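TRAS1 ORF2p (Bombyx mori, PDB 1WDU) is the endonuclease domain of a telomere-specific non-LTR retrotransposon, and probably nicks the target DNA at which the element inserts. Local coordinates at residues A114-P126 / M144-N156. The protein carries 1 engineered substitution. Sequence-based numbering, arbitrary orientation.
With PO4 (phosphate ion), chain C.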
loop_
_atom_site.group_PDB
_atom_site.type_symbol
_atom_site.label_atom_id
_atom_site.label_comp_id
_atom_site.label_asym_id
_atom_site.label_seq_id
_atom_site.Cartn_x
_atom_site.Cartn_y
_atom_site.Cartn_z
ATOM N N ALA A 114 19.394 10.350 -2.940
ATOM C CA ALA A 114 18.644 10.428 -4.188
ATOM C C ALA A 114 17.290 11.133 -4.114
ATOM O O ALA A 114 16.909 11.837 -5.049
ATOM C CB ALA A 114 18.460 9.024 -4.743
ATOM N N TRP A 115 16.559 10.940 -3.019
ATOM C CA TRP A 115 15.243 11.552 -2.883
ATOM C C TRP A 115 14.598 11.377 -1.515
ATOM O O TRP A 115 15.178 10.792 -0.607
ATOM C CB TRP A 115 14.295 10.983 -3.949
ATOM C CG TRP A 115 14.424 9.488 -4.196
ATOM C CD1 TRP A 115 14.679 8.885 -5.394
ATOM C CD2 TRP A 115 14.286 8.423 -3.235
ATOM N NE1 TRP A 115 14.707 7.518 -5.246
ATOM C CE2 TRP A 115 14.469 7.207 -3.932
ATOM C CE3 TRP A 115 14.023 8.378 -1.857
ATOM C CZ2 TRP A 115 14.401 5.956 -3.297
ATOM C CZ3 TRP A 115 13.953 7.133 -1.225
ATOM C CH2 TRP A 115 14.142 5.941 -1.948
ATOM N N GLU A 116 13.387 11.910 -1.384
ATOM C CA GLU A 116 12.608 11.788 -0.158
ATOM C C GLU A 116 11.191 11.463 -0.617
ATOM O O GLU A 116 10.563 12.257 -1.318
ATOM C CB GLU A 116 12.616 13.088 0.639
ATOM C CG GLU A 116 12.117 12.902 2.067
ATOM C CD GLU A 116 12.268 14.151 2.913
ATOM O OE1 GLU A 116 13.312 14.829 2.778
ATOM O OE2 GLU A 116 11.356 14.447 3.719
ATOM N N ILE A 117 10.699 10.292 -0.220
ATOM C CA ILE A 117 9.374 9.841 -0.624
ATOM C C ILE A 117 8.394 9.606 0.526
ATOM O O ILE A 117 8.720 8.949 1.515
ATOM C CB ILE A 117 9.502 8.535 -1.454
ATOM C CG1 ILE A 117 10.344 8.806 -2.702
ATOM C CG2 ILE A 117 8.124 8.002 -1.833
ATOM C CD1 ILE A 117 10.540 7.607 -3.585
ATOM N N THR A 118 7.191 10.156 0.389
ATOM C CA THR A 118 6.150 9.980 1.390
ATOM C C THR A 118 5.379 8.722 0.978
ATOM O O THR A 118 4.835 8.643 -0.128
ATOM C CB THR A 118 5.194 11.189 1.415
ATOM O OG1 THR A 118 5.945 12.383 1.661
ATOM C CG2 THR A 118 4.142 11.028 2.516
ATOM N N LEU A 119 5.354 7.732 1.863
ATOM C CA LEU A 119 4.677 6.465 1.592
ATOM C C LEU A 119 3.408 6.322 2.402
ATOM O O LEU A 119 3.322 6.786 3.530
ATOM C CB LEU A 119 5.577 5.282 1.952
ATOM C CG LEU A 119 6.870 5.048 1.187
ATOM C CD1 LEU A 119 7.706 4.028 1.944
ATOM C CD2 LEU A 119 6.549 4.571 -0.226
ATOM N N VAL A 120 2.411 5.670 1.833
ATOM C CA VAL A 120 1.203 5.478 2.600
ATOM C C VAL A 120 0.588 4.114 2.361
ATOM O O VAL A 120 0.524 3.636 1.231
ATOM C CB VAL A 120 0.177 6.627 2.338
ATOM C CG1 VAL A 120 0.380 7.190 0.973
ATOM C CG2 VAL A 120 -1.255 6.124 2.530
ATOM N N SER A 121 0.195 3.471 3.455
ATOM C CA SER A 121 -0.451 2.172 3.395
ATOM C C SER A 121 -1.857 2.445 3.912
ATOM O O SER A 121 -2.030 3.065 4.959
ATOM C CB SER A 121 0.261 1.147 4.288
ATOM O OG SER A 121 -0.366 -0.127 4.194
ATOM N N TYR A 122 -2.856 1.978 3.171
ATOM C CA TYR A 122 -4.241 2.218 3.539
ATOM C C TYR A 122 -5.129 0.984 3.420
ATOM O O TYR A 122 -4.804 0.019 2.727
ATOM C CB TYR A 122 -4.824 3.311 2.649
ATOM C CG TYR A 122 -4.980 2.889 1.198
ATOM C CD1 TYR A 122 -3.995 3.173 0.248
ATOM C CD2 TYR A 122 -6.123 2.202 0.774
ATOM C CE1 TYR A 122 -4.148 2.795 -1.088
ATOM C CE2 TYR A 122 -6.283 1.811 -0.557
ATOM C CZ TYR A 122 -5.295 2.112 -1.482
ATOM O OH TYR A 122 -5.478 1.724 -2.791
ATOM N N TYR A 123 -6.267 1.053 4.099
ATOM C CA TYR A 123 -7.267 -0.002 4.091
ATOM C C TYR A 123 -8.658 0.626 4.308
ATOM O O TYR A 123 -8.905 1.290 5.315
ATOM C CB TYR A 123 -6.974 -1.034 5.178
ATOM C CG TYR A 123 -8.050 -2.091 5.281
ATOM C CD1 TYR A 123 -9.059 -1.996 6.239
ATOM C CD2 TYR A 123 -8.098 -3.152 4.380
ATOM C CE1 TYR A 123 -10.085 -2.925 6.296
ATOM C CE2 TYR A 123 -9.116 -4.083 4.424
ATOM C CZ TYR A 123 -10.109 -3.966 5.384
ATOM O OH TYR A 123 -11.123 -4.887 5.427
ATOM N N PHE A 124 -9.549 0.413 3.346
ATOM C CA PHE A 124 -10.905 0.943 3.404
ATOM C C PHE A 124 -11.882 -0.225 3.616
ATOM O O PHE A 124 -11.943 -1.143 2.788
ATOM C CB PHE A 124 -11.234 1.660 2.085
ATOM C CG PHE A 124 -10.257 2.765 1.713
ATOM C CD1 PHE A 124 -10.133 3.173 0.390
ATOM C CD2 PHE A 124 -9.467 3.394 2.689
ATOM C CE1 PHE A 124 -9.247 4.183 0.033
ATOM C CE2 PHE A 124 -8.575 4.406 2.347
ATOM C CZ PHE A 124 -8.464 4.802 1.007
ATOM N N GLU A 125 -12.636 -0.196 4.718
ATOM C CA GLU A 125 -13.606 -1.257 4.997
ATOM C C GLU A 125 -14.528 -1.372 3.795
ATOM O O GLU A 125 -14.867 -0.365 3.173
ATOM C CB GLU A 125 -14.472 -0.923 6.212
ATOM C CG GLU A 125 -13.849 0.028 7.202
ATOM C CD GLU A 125 -12.803 -0.639 8.032
ATOM O OE1 GLU A 125 -12.771 -1.894 8.041
ATOM O OE2 GLU A 125 -12.024 0.094 8.683
ATOM N N PRO A 126 -14.960 -2.597 3.461
ATOM C CA PRO A 126 -15.853 -2.810 2.320
ATOM C C PRO A 126 -17.287 -2.394 2.648
ATOM O O PRO A 126 -18.096 -2.170 1.745
ATOM C CB PRO A 126 -15.745 -4.311 2.087
ATOM C CG PRO A 126 -15.683 -4.824 3.494
ATOM C CD PRO A 126 -14.672 -3.876 4.138
ATOM N N MET A 144 1.030 17.535 2.281
ATOM C CA MET A 144 2.281 16.812 2.088
ATOM C C MET A 144 2.940 17.076 0.735
ATOM O O MET A 144 3.851 16.349 0.332
ATOM C CB MET A 144 2.022 15.312 2.251
ATOM C CG MET A 144 3.200 14.507 2.738
ATOM S SD MET A 144 3.769 15.091 4.339
ATOM C CE MET A 144 5.392 15.745 3.850
ATOM N N GLY A 145 2.477 18.108 0.035
ATOM C CA GLY A 145 3.043 18.437 -1.264
ATOM C C GLY A 145 2.476 17.578 -2.380
ATOM O O GLY A 145 2.013 16.465 -2.128
ATOM N N PRO A 146 2.496 18.073 -3.630
ATOM C CA PRO A 146 1.986 17.369 -4.814
ATOM C C PRO A 146 3.023 16.495 -5.520
ATOM O O PRO A 146 2.852 16.140 -6.690
ATOM C CB PRO A 146 1.522 18.510 -5.699
ATOM C CG PRO A 146 2.612 19.510 -5.471
ATOM C CD PRO A 146 2.781 19.482 -3.958
ATOM N N LYS A 147 4.096 16.154 -4.817
ATOM C CA LYS A 147 5.150 15.325 -5.395
ATOM C C LYS A 147 5.660 14.272 -4.418
ATOM O O LYS A 147 5.440 14.369 -3.212
ATOM C CB LYS A 147 6.332 16.197 -5.833
ATOM C CG LYS A 147 6.056 17.115 -7.013
ATOM C CD LYS A 147 7.311 17.891 -7.412
ATOM C CE LYS A 147 7.785 18.816 -6.290
ATOM N NZ LYS A 147 8.990 19.618 -6.670
ATOM N N ARG A 148 6.340 13.261 -4.952
ATOM C CA ARG A 148 6.920 12.208 -4.128
ATOM C C ARG A 148 5.902 11.453 -3.268
ATOM O O ARG A 148 6.160 11.175 -2.102
ATOM C CB ARG A 148 7.989 12.822 -3.223
ATOM C CG ARG A 148 9.043 13.612 -3.967
ATOM C CD ARG A 148 9.875 12.697 -4.836
ATOM N NE ARG A 148 10.645 13.446 -5.822
ATOM C CZ ARG A 148 11.477 12.888 -6.690
ATOM N NH1 ARG A 148 11.645 11.573 -6.686
ATOM N NH2 ARG A 148 12.133 13.639 -7.564
ATOM N N LEU A 149 4.748 11.131 -3.833
ATOM C CA LEU A 149 3.740 10.398 -3.086
ATOM C C LEU A 149 3.480 9.025 -3.699
ATOM O O LEU A 149 3.399 8.895 -4.918
ATOM C CB LEU A 149 2.417 11.178 -3.044
ATOM C CG LEU A 149 2.354 12.574 -2.407
ATOM C CD1 LEU A 149 0.889 13.006 -2.314
ATOM C CD2 LEU A 149 2.977 12.567 -1.022
ATOM N N ILE A 150 3.369 8.008 -2.847
ATOM C CA ILE A 150 3.059 6.640 -3.277
ATOM C C ILE A 150 2.054 6.065 -2.278
ATOM O O ILE A 150 2.303 6.063 -1.070
ATOM C CB ILE A 150 4.291 5.694 -3.275
ATOM C CG1 ILE A 150 5.402 6.237 -4.178
ATOM C CG2 ILE A 150 3.873 4.316 -3.784
ATOM C CD1 ILE A 150 6.673 5.366 -4.169
ATOM N N PHE A 151 0.923 5.585 -2.788
ATOM C CA PHE A 151 -0.124 5.012 -1.951
ATOM C C PHE A 151 -0.312 3.570 -2.334
ATOM O O PHE A 151 -0.268 3.226 -3.511
ATOM C CB PHE A 151 -1.485 5.687 -2.171
ATOM C CG PHE A 151 -1.549 7.124 -1.752
ATOM C CD1 PHE A 151 -0.937 8.115 -2.514
ATOM C CD2 PHE A 151 -2.279 7.494 -0.618
ATOM C CE1 PHE A 151 -1.056 9.462 -2.156
ATOM C CE2 PHE A 151 -2.401 8.831 -0.251
ATOM C CZ PHE A 151 -1.786 9.819 -1.026
ATOM N N GLY A 152 -0.564 2.734 -1.337
ATOM C CA GLY A 152 -0.794 1.330 -1.604
ATOM C C GLY A 152 -1.713 0.749 -0.551
ATOM O O GLY A 152 -1.542 1.001 0.649
ATOM N N GLY A 153 -2.701 -0.017 -0.994
ATOM C CA GLY A 153 -3.606 -0.631 -0.054
ATOM C C GLY A 153 -4.781 -1.342 -0.689
ATOM O O GLY A 153 -4.820 -1.571 -1.899
ATOM N N ASP A 154 -5.738 -1.695 0.164
ATOM C CA ASP A 154 -6.952 -2.373 -0.239
ATOM C C ASP A 154 -8.062 -1.327 -0.216
ATOM O O ASP A 154 -8.429 -0.833 0.842
ATOM C CB ASP A 154 -7.272 -3.501 0.753
ATOM C CG ASP A 154 -8.502 -4.295 0.363
ATOM O OD1 ASP A 154 -9.143 -3.955 -0.653
ATOM O OD2 ASP A 154 -8.830 -5.264 1.079
ATOM N N ALA A 155 -8.589 -0.992 -1.383
ATOM C CA ALA A 155 -9.654 -0.005 -1.478
ATOM C C ALA A 155 -11.041 -0.631 -1.450
ATOM O O ALA A 155 -12.040 0.083 -1.312
ATOM C CB ALA A 155 -9.492 0.800 -2.757
ATOM N N ASN A 156 -11.106 -1.958 -1.568
ATOM C CA ASN A 156 -12.392 -2.647 -1.610
ATOM C C ASN A 156 -13.290 -1.864 -2.569
ATOM O O ASN A 156 -14.420 -1.514 -2.236
ATOM C CB ASN A 156 -13.042 -2.690 -0.222
ATOM C CG ASN A 156 -12.532 -3.832 0.629
ATOM O OD1 ASN A 156 -11.906 -3.617 1.668
ATOM N ND2 ASN A 156 -12.798 -5.056 0.193
HETATM P P PO4 C . -10.867 -7.728 3.596
HETATM O O1 PO4 C . -12.265 -8.011 4.252
HETATM O O2 PO4 C . -10.433 -8.795 2.615
HETATM O O3 PO4 C . -10.789 -6.281 3.083
HETATM O O4 PO4 C . -9.878 -7.780 4.777
#
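Gly153 CA packs against one face of the Tyr122 ring, 3.5 Å from its centroid in a CH-pi contact only 10° off the normal. Tyr122 reaches across because its CG sits between the backbone N and the carbonyl carbon (chi1 68°), which turns the ring over the neighbouring strand. CE2 then meets the CB of Ala155, and one rim lies against a face of the Phe124 ring. A serine in place of Tyr122 would probably uncover the Gly153 backbone and remove the ring edge that packs on one face of Phe124. Further back on this face, Val120 CG1 lies over one face of the Phe151 ring, modelled too close for the fit to be trusted; the Phe151 side chain also touches Ile137 of helix 131-142. Thr118 presses its CB against Leu149 CD2 at 3.6 Å and its CG2 against Met144 CG. Ile117, Leu119 and Ile150 form an aliphatic cluster on the opposite face, with Ile117 CG2 3.8 Å from Ile150 CD1.

Seven backbone hydrogen bonds, from Thr118 N to Arg148 O through Phe124 N to Asp154 O, join strands 116-123 and 149-154 in parallel; with helix 131-142 they make a beta-alpha-beta unit of the DNase I-like sandwich. At the C-terminal ends, Tyr123 and Asp154 run side by side, ring and carboxylate 73° apart. Tyr123 OH donates to O3 of a phosphate, probably from the crystallisation liquor, at 2.7 Å; His234 also binds it. Asp154 OD1 accepts from Asn156 N, an Asx turn that probably limits carboxylate rotation. A largely apolar strand pair thus ends in a polar, anion-binding rim that may mark where a DNA phosphate could sit.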